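Local coordinates for structural protein ORF273 (Acidianus two-tailed virus, PDB 4ART) that is a structural protein of the virion, stable to heat and acid, whose precise role in the particle is not established, at residues Phe57-Tyr68 with Arg82-Thr93. Sequence-based numbering, arbitrary orientation.
Sequences FYYYILRDGKIY and RSANDIYAFVET
Tyr88 holds CG trans to the backbone N (chi1 -176°), and Arg63 bends its chain at chi2 (71°). With these torsions the Arg63 guanidinium lies flat over one face of the Tyr88 ring. Arg63 CZ sits 4.4 Å from the Tyr88 ring centroid, a cation-pi stack with the planes 13° apart. The aliphatic part joins in, with Arg63 CD 3.4 Å from Tyr88 CD1. Nearby, Arg63 N donates to Asp86 O.

Beside this stack the strand pairing shifts by one residue. Ile61 O accepts from both Tyr88 N (2.8 Å) and Ala89 N (3.0 Å), so two bonds grip one carbonyl. Beyond the shift the ladder is regular, with backbone hydrogen bonds in both directions between Tyr59 and Val91.

On the face that carries Tyr58, Tyr60 and Phe90, the Tyr60 ring has Ile87 CD1 over its centre, 3.7 Å from the centroid, a CH-pi contact. The Phe90 ring meets Tyr58 and Tyr60 rim to rim. Tyr60 OH is hydrogen-bonded to Asp74 of helix 70-78. On the face of Tyr59, Ile61 and Val91, Ile61 CD1 packs against Val91 CG2 at 3.9 Å, and helix 23-44 lies over Ile61.

Strand 58-62 lies between 67-69 and 87-96 in the mixed sheet of this new fold. Its pairing with 87-96 is an antiparallel ladder with a classic beta bulge, Tyr88 and Ala89 both facing Ile61.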
loop_
_atom_site.group_PDB
_atom_site.type_symbol
_atom_site.label_atom_id
_atom_site.label_comp_id
_atom_site.label_asym_id
_atom_site.label_seq_id
_atom_site.Cartn_x
_atom_site.Cartn_y
_atom_site.Cartn_z
ATOM N N PHE A 57 2.859 -10.302 -10.668
ATOM C CA PHE A 57 1.796 -9.429 -10.185
ATOM C C PHE A 57 1.294 -8.425 -11.223
ATOM O O PHE A 57 0.139 -8.015 -11.140
ATOM C CB PHE A 57 2.185 -8.741 -8.871
ATOM C CG PHE A 57 2.488 -9.746 -7.779
ATOM C CD1 PHE A 57 3.751 -10.311 -7.663
ATOM C CD2 PHE A 57 1.494 -10.177 -6.904
ATOM C CE1 PHE A 57 4.014 -11.281 -6.690
ATOM C CE2 PHE A 57 1.765 -11.135 -5.925
ATOM C CZ PHE A 57 3.024 -11.673 -5.819
ATOM N N TYR A 58 2.133 -8.042 -12.194
ATOM C CA TYR A 58 1.763 -7.050 -13.198
ATOM C C TYR A 58 1.801 -7.616 -14.599
ATOM O O TYR A 58 2.739 -8.335 -14.946
ATOM C CB TYR A 58 2.629 -5.782 -13.080
ATOM C CG TYR A 58 2.550 -5.123 -11.719
ATOM C CD1 TYR A 58 1.481 -4.302 -11.382
ATOM C CD2 TYR A 58 3.526 -5.355 -10.753
ATOM C CE1 TYR A 58 1.387 -3.718 -10.122
ATOM C CE2 TYR A 58 3.443 -4.774 -9.485
ATOM C CZ TYR A 58 2.378 -3.946 -9.178
ATOM O OH TYR A 58 2.286 -3.377 -7.932
ATOM N N TYR A 59 0.774 -7.302 -15.395
ATOM C CA TYR A 59 0.684 -7.791 -16.763
ATOM C C TYR A 59 0.153 -6.746 -17.706
ATOM O O TYR A 59 -0.558 -5.833 -17.293
ATOM C CB TYR A 59 -0.297 -8.966 -16.866
ATOM C CG TYR A 59 0.005 -10.163 -16.008
ATOM C CD1 TYR A 59 0.749 -11.230 -16.506
ATOM C CD2 TYR A 59 -0.562 -10.298 -14.743
ATOM C CE1 TYR A 59 0.997 -12.356 -15.732
ATOM C CE2 TYR A 59 -0.317 -11.418 -13.959
ATOM C CZ TYR A 59 0.449 -12.447 -14.465
ATOM O OH TYR A 59 0.657 -13.551 -13.704
ATOM N N TYR A 60 0.422 -6.945 -19.004
ATOM C CA TYR A 60 -0.207 -6.158 -20.047
ATOM C C TYR A 60 -1.054 -7.099 -20.907
ATOM O O TYR A 60 -0.651 -8.230 -21.177
ATOM C CB TYR A 60 0.815 -5.474 -20.950
ATOM C CG TYR A 60 1.742 -4.481 -20.273
ATOM C CD1 TYR A 60 1.239 -3.452 -19.484
ATOM C CD2 TYR A 60 3.107 -4.488 -20.535
ATOM C CE1 TYR A 60 2.089 -2.500 -18.909
ATOM C CE2 TYR A 60 3.958 -3.536 -19.981
ATOM C CZ TYR A 60 3.449 -2.555 -19.151
ATOM O OH TYR A 60 4.306 -1.633 -18.592
ATOM N N ILE A 61 -2.214 -6.632 -21.337
ATOM C CA ILE A 61 -3.051 -7.352 -22.277
ATOM C C ILE A 61 -2.986 -6.516 -23.535
ATOM O O ILE A 61 -3.213 -5.297 -23.497
ATOM C CB ILE A 61 -4.509 -7.682 -21.826
ATOM C CG1 ILE A 61 -4.511 -8.439 -20.482
ATOM C CG2 ILE A 61 -5.250 -8.503 -22.904
ATOM C CD1 ILE A 61 -5.898 -8.699 -19.865
ATOM N N LEU A 62 -2.604 -7.170 -24.635
ATOM C CA LEU A 62 -2.469 -6.537 -25.927
ATOM C C LEU A 62 -3.810 -6.496 -26.620
ATOM O O LEU A 62 -4.772 -7.151 -26.181
ATOM C CB LEU A 62 -1.375 -7.217 -26.785
ATOM C CG LEU A 62 0.086 -7.056 -26.319
ATOM C CD1 LEU A 62 1.058 -7.396 -27.425
ATOM C CD2 LEU A 62 0.362 -5.770 -25.549
ATOM N N ARG A 63 -3.903 -5.676 -27.662
ATOM C CA ARG A 63 -5.140 -5.447 -28.395
ATOM C C ARG A 63 -5.633 -6.770 -29.061
ATOM O O ARG A 63 -6.825 -6.949 -29.234
ATOM C CB ARG A 63 -4.899 -4.268 -29.382
ATOM C CG ARG A 63 -6.130 -3.605 -29.975
ATOM C CD ARG A 63 -6.969 -2.765 -29.029
ATOM N NE ARG A 63 -8.255 -2.397 -29.634
ATOM C CZ ARG A 63 -9.330 -3.183 -29.682
ATOM N NH1 ARG A 63 -9.295 -4.406 -29.157
ATOM N NH2 ARG A 63 -10.446 -2.758 -30.264
ATOM N N ASP A 64 -4.709 -7.732 -29.294
ATOM C CA ASP A 64 -4.972 -9.057 -29.863
ATOM C C ASP A 64 -5.337 -10.093 -28.777
ATOM O O ASP A 64 -5.502 -11.268 -29.090
ATOM C CB ASP A 64 -3.777 -9.544 -30.704
ATOM C CG ASP A 64 -2.452 -9.720 -29.953
ATOM O OD1 ASP A 64 -2.453 -9.652 -28.697
ATOM O OD2 ASP A 64 -1.435 -9.955 -30.610
ATOM N N GLY A 65 -5.429 -9.649 -27.531
ATOM C CA GLY A 65 -5.787 -10.497 -26.395
ATOM C C GLY A 65 -4.652 -11.256 -25.733
ATOM O O GLY A 65 -4.888 -11.984 -24.769
ATOM N N LYS A 66 -3.419 -11.116 -26.230
ATOM C CA LYS A 66 -2.270 -11.783 -25.600
ATOM C C LYS A 66 -1.921 -11.139 -24.283
ATOM O O LYS A 66 -2.045 -9.920 -24.143
ATOM C CB LYS A 66 -1.047 -11.866 -26.538
ATOM C CG LYS A 66 -1.066 -13.096 -27.436
ATOM C CD LYS A 66 -0.058 -14.141 -26.951
ATOM C CE LYS A 66 0.842 -14.555 -28.062
ATOM N NZ LYS A 66 1.972 -15.408 -27.586
ATOM N N ILE A 67 -1.544 -11.960 -23.296
ATOM C CA ILE A 67 -1.178 -11.471 -21.966
ATOM C C ILE A 67 0.313 -11.724 -21.668
ATOM O O ILE A 67 0.804 -12.830 -21.889
ATOM C CB ILE A 67 -2.152 -11.979 -20.853
ATOM C CG1 ILE A 67 -1.916 -11.249 -19.487
ATOM C CG2 ILE A 67 -2.137 -13.515 -20.728
ATOM C CD1 ILE A 67 -3.068 -11.341 -18.438
ATOM N N TYR A 68 1.027 -10.699 -21.199
ATOM C CA TYR A 68 2.446 -10.837 -20.862
ATOM C C TYR A 68 2.778 -10.194 -19.519
ATOM O O TYR A 68 2.265 -9.103 -19.258
ATOM C CB TYR A 68 3.334 -10.153 -21.913
ATOM C CG TYR A 68 3.174 -10.659 -23.318
ATOM C CD1 TYR A 68 3.943 -11.720 -23.788
ATOM C CD2 TYR A 68 2.342 -10.007 -24.220
ATOM C CE1 TYR A 68 3.837 -12.164 -25.099
ATOM C CE2 TYR A 68 2.229 -10.440 -25.539
ATOM C CZ TYR A 68 2.979 -11.521 -25.971
ATOM O OH TYR A 68 2.873 -11.979 -27.263
ATOM N N ARG A 82 8.940 -5.413 -28.992
ATOM C CA ARG A 82 7.511 -5.177 -28.769
ATOM C C ARG A 82 7.210 -3.672 -28.733
ATOM O O ARG A 82 8.114 -2.874 -28.513
ATOM C CB ARG A 82 7.048 -5.845 -27.451
ATOM C CG ARG A 82 7.171 -7.364 -27.410
ATOM C CD ARG A 82 6.042 -8.065 -28.132
ATOM N NE ARG A 82 6.270 -9.507 -28.174
ATOM C CZ ARG A 82 5.394 -10.394 -28.624
ATOM N NH1 ARG A 82 4.205 -9.997 -29.065
ATOM N NH2 ARG A 82 5.693 -11.686 -28.628
ATOM N N SER A 83 5.941 -3.281 -28.928
ATOM C CA SER A 83 5.554 -1.875 -28.884
ATOM C C SER A 83 4.608 -1.566 -27.747
ATOM O O SER A 83 3.573 -2.222 -27.581
ATOM C CB SER A 83 4.926 -1.432 -30.196
ATOM O OG SER A 83 4.460 -0.098 -30.068
ATOM N N ALA A 84 4.906 -0.474 -27.048
ATOM C CA ALA A 84 4.080 0.035 -25.958
ATOM C C ALA A 84 2.696 0.473 -26.512
ATOM O O ALA A 84 1.725 0.516 -25.762
ATOM C CB ALA A 84 4.793 1.201 -25.245
ATOM N N ASN A 85 2.609 0.692 -27.849
ATOM C CA ASN A 85 1.380 1.091 -28.543
ATOM C C ASN A 85 0.353 -0.029 -28.604
ATOM O O ASN A 85 -0.833 0.244 -28.700
ATOM C CB ASN A 85 1.682 1.635 -29.945
ATOM C CG ASN A 85 2.610 2.824 -29.938
ATOM O OD1 ASN A 85 2.485 3.753 -29.130
ATOM N ND2 ASN A 85 3.587 2.813 -30.833
ATOM N N ASP A 86 0.810 -1.277 -28.482
ATOM C CA ASP A 86 -0.039 -2.475 -28.502
ATOM C C ASP A 86 -0.740 -2.783 -27.175
ATOM O O ASP A 86 -1.624 -3.633 -27.140
ATOM C CB ASP A 86 0.800 -3.681 -28.977
ATOM C CG ASP A 86 1.255 -3.601 -30.423
ATOM O OD1 ASP A 86 0.462 -3.126 -31.276
ATOM O OD2 ASP A 86 2.381 -4.040 -30.711
ATOM N N ILE A 87 -0.324 -2.124 -26.074
ATOM C CA ILE A 87 -0.908 -2.334 -24.745
ATOM C C ILE A 87 -2.338 -1.798 -24.709
ATOM O O ILE A 87 -2.564 -0.610 -24.964
ATOM C CB ILE A 87 -0.015 -1.751 -23.617
ATOM C CG1 ILE A 87 1.364 -2.426 -23.619
ATOM C CG2 ILE A 87 -0.716 -1.887 -22.231
ATOM C CD1 ILE A 87 2.440 -1.682 -22.908
ATOM N N TYR A 88 -3.291 -2.677 -24.383
ATOM C CA TYR A 88 -4.721 -2.375 -24.325
ATOM C C TYR A 88 -5.241 -2.302 -22.869
ATOM O O TYR A 88 -6.123 -1.491 -22.559
ATOM C CB TYR A 88 -5.474 -3.460 -25.100
ATOM C CG TYR A 88 -6.967 -3.261 -25.222
ATOM C CD1 TYR A 88 -7.491 -2.075 -25.726
ATOM C CD2 TYR A 88 -7.856 -4.288 -24.912
ATOM C CE1 TYR A 88 -8.865 -1.913 -25.912
ATOM C CE2 TYR A 88 -9.237 -4.136 -25.097
ATOM C CZ TYR A 88 -9.732 -2.947 -25.598
ATOM O OH TYR A 88 -11.078 -2.779 -25.779
ATOM N N ALA A 89 -4.703 -3.162 -21.991
ATOM C CA ALA A 89 -5.086 -3.232 -20.580
ATOM C C ALA A 89 -3.882 -3.502 -19.711
ATOM O O ALA A 89 -2.974 -4.246 -20.109
ATOM C CB ALA A 89 -6.145 -4.314 -20.361
ATOM N N PHE A 90 -3.867 -2.878 -18.525
ATOM C CA PHE A 90 -2.828 -3.057 -17.506
ATOM C C PHE A 90 -3.462 -3.858 -16.369
ATOM O O PHE A 90 -4.561 -3.544 -15.950
ATOM C CB PHE A 90 -2.314 -1.699 -17.014
ATOM C CG PHE A 90 -1.316 -1.767 -15.886
ATOM C CD1 PHE A 90 -0.023 -2.223 -16.105
ATOM C CD2 PHE A 90 -1.664 -1.365 -14.606
ATOM C CE1 PHE A 90 0.904 -2.278 -15.060
ATOM C CE2 PHE A 90 -0.745 -1.421 -13.563
ATOM C CZ PHE A 90 0.546 -1.854 -13.794
ATOM N N VAL A 91 -2.796 -4.924 -15.923
ATOM C CA VAL A 91 -3.313 -5.810 -14.884
ATOM C C VAL A 91 -2.424 -5.719 -13.644
ATOM O O VAL A 91 -1.222 -5.892 -13.738
ATOM C CB VAL A 91 -3.427 -7.286 -15.367
ATOM C CG1 VAL A 91 -4.129 -8.161 -14.331
ATOM C CG2 VAL A 91 -4.112 -7.392 -16.713
ATOM N N GLU A 92 -3.042 -5.467 -12.483
ATOM C CA GLU A 92 -2.381 -5.464 -11.186
ATOM C C GLU A 92 -3.002 -6.610 -10.373
ATOM O O GLU A 92 -4.210 -6.613 -10.109
ATOM C CB GLU A 92 -2.552 -4.110 -10.478
ATOM C CG GLU A 92 -2.032 -4.079 -9.052
ATOM C CD GLU A 92 -1.885 -2.707 -8.414
ATOM O OE1 GLU A 92 -2.341 -1.703 -9.011
ATOM O OE2 GLU A 92 -1.315 -2.641 -7.300
ATOM N N THR A 93 -2.175 -7.577 -9.984
ATOM C CA THR A 93 -2.614 -8.716 -9.191
ATOM C C THR A 93 -2.163 -8.577 -7.737
ATOM O O THR A 93 -0.979 -8.390 -7.465
ATOM C CB THR A 93 -2.150 -10.017 -9.829
ATOM O OG1 THR A 93 -2.526 -9.990 -11.203
ATOM C CG2 THR A 93 -2.737 -11.246 -9.151
HETATM O O HOH W 1 1.212 -10.367 -29.989
#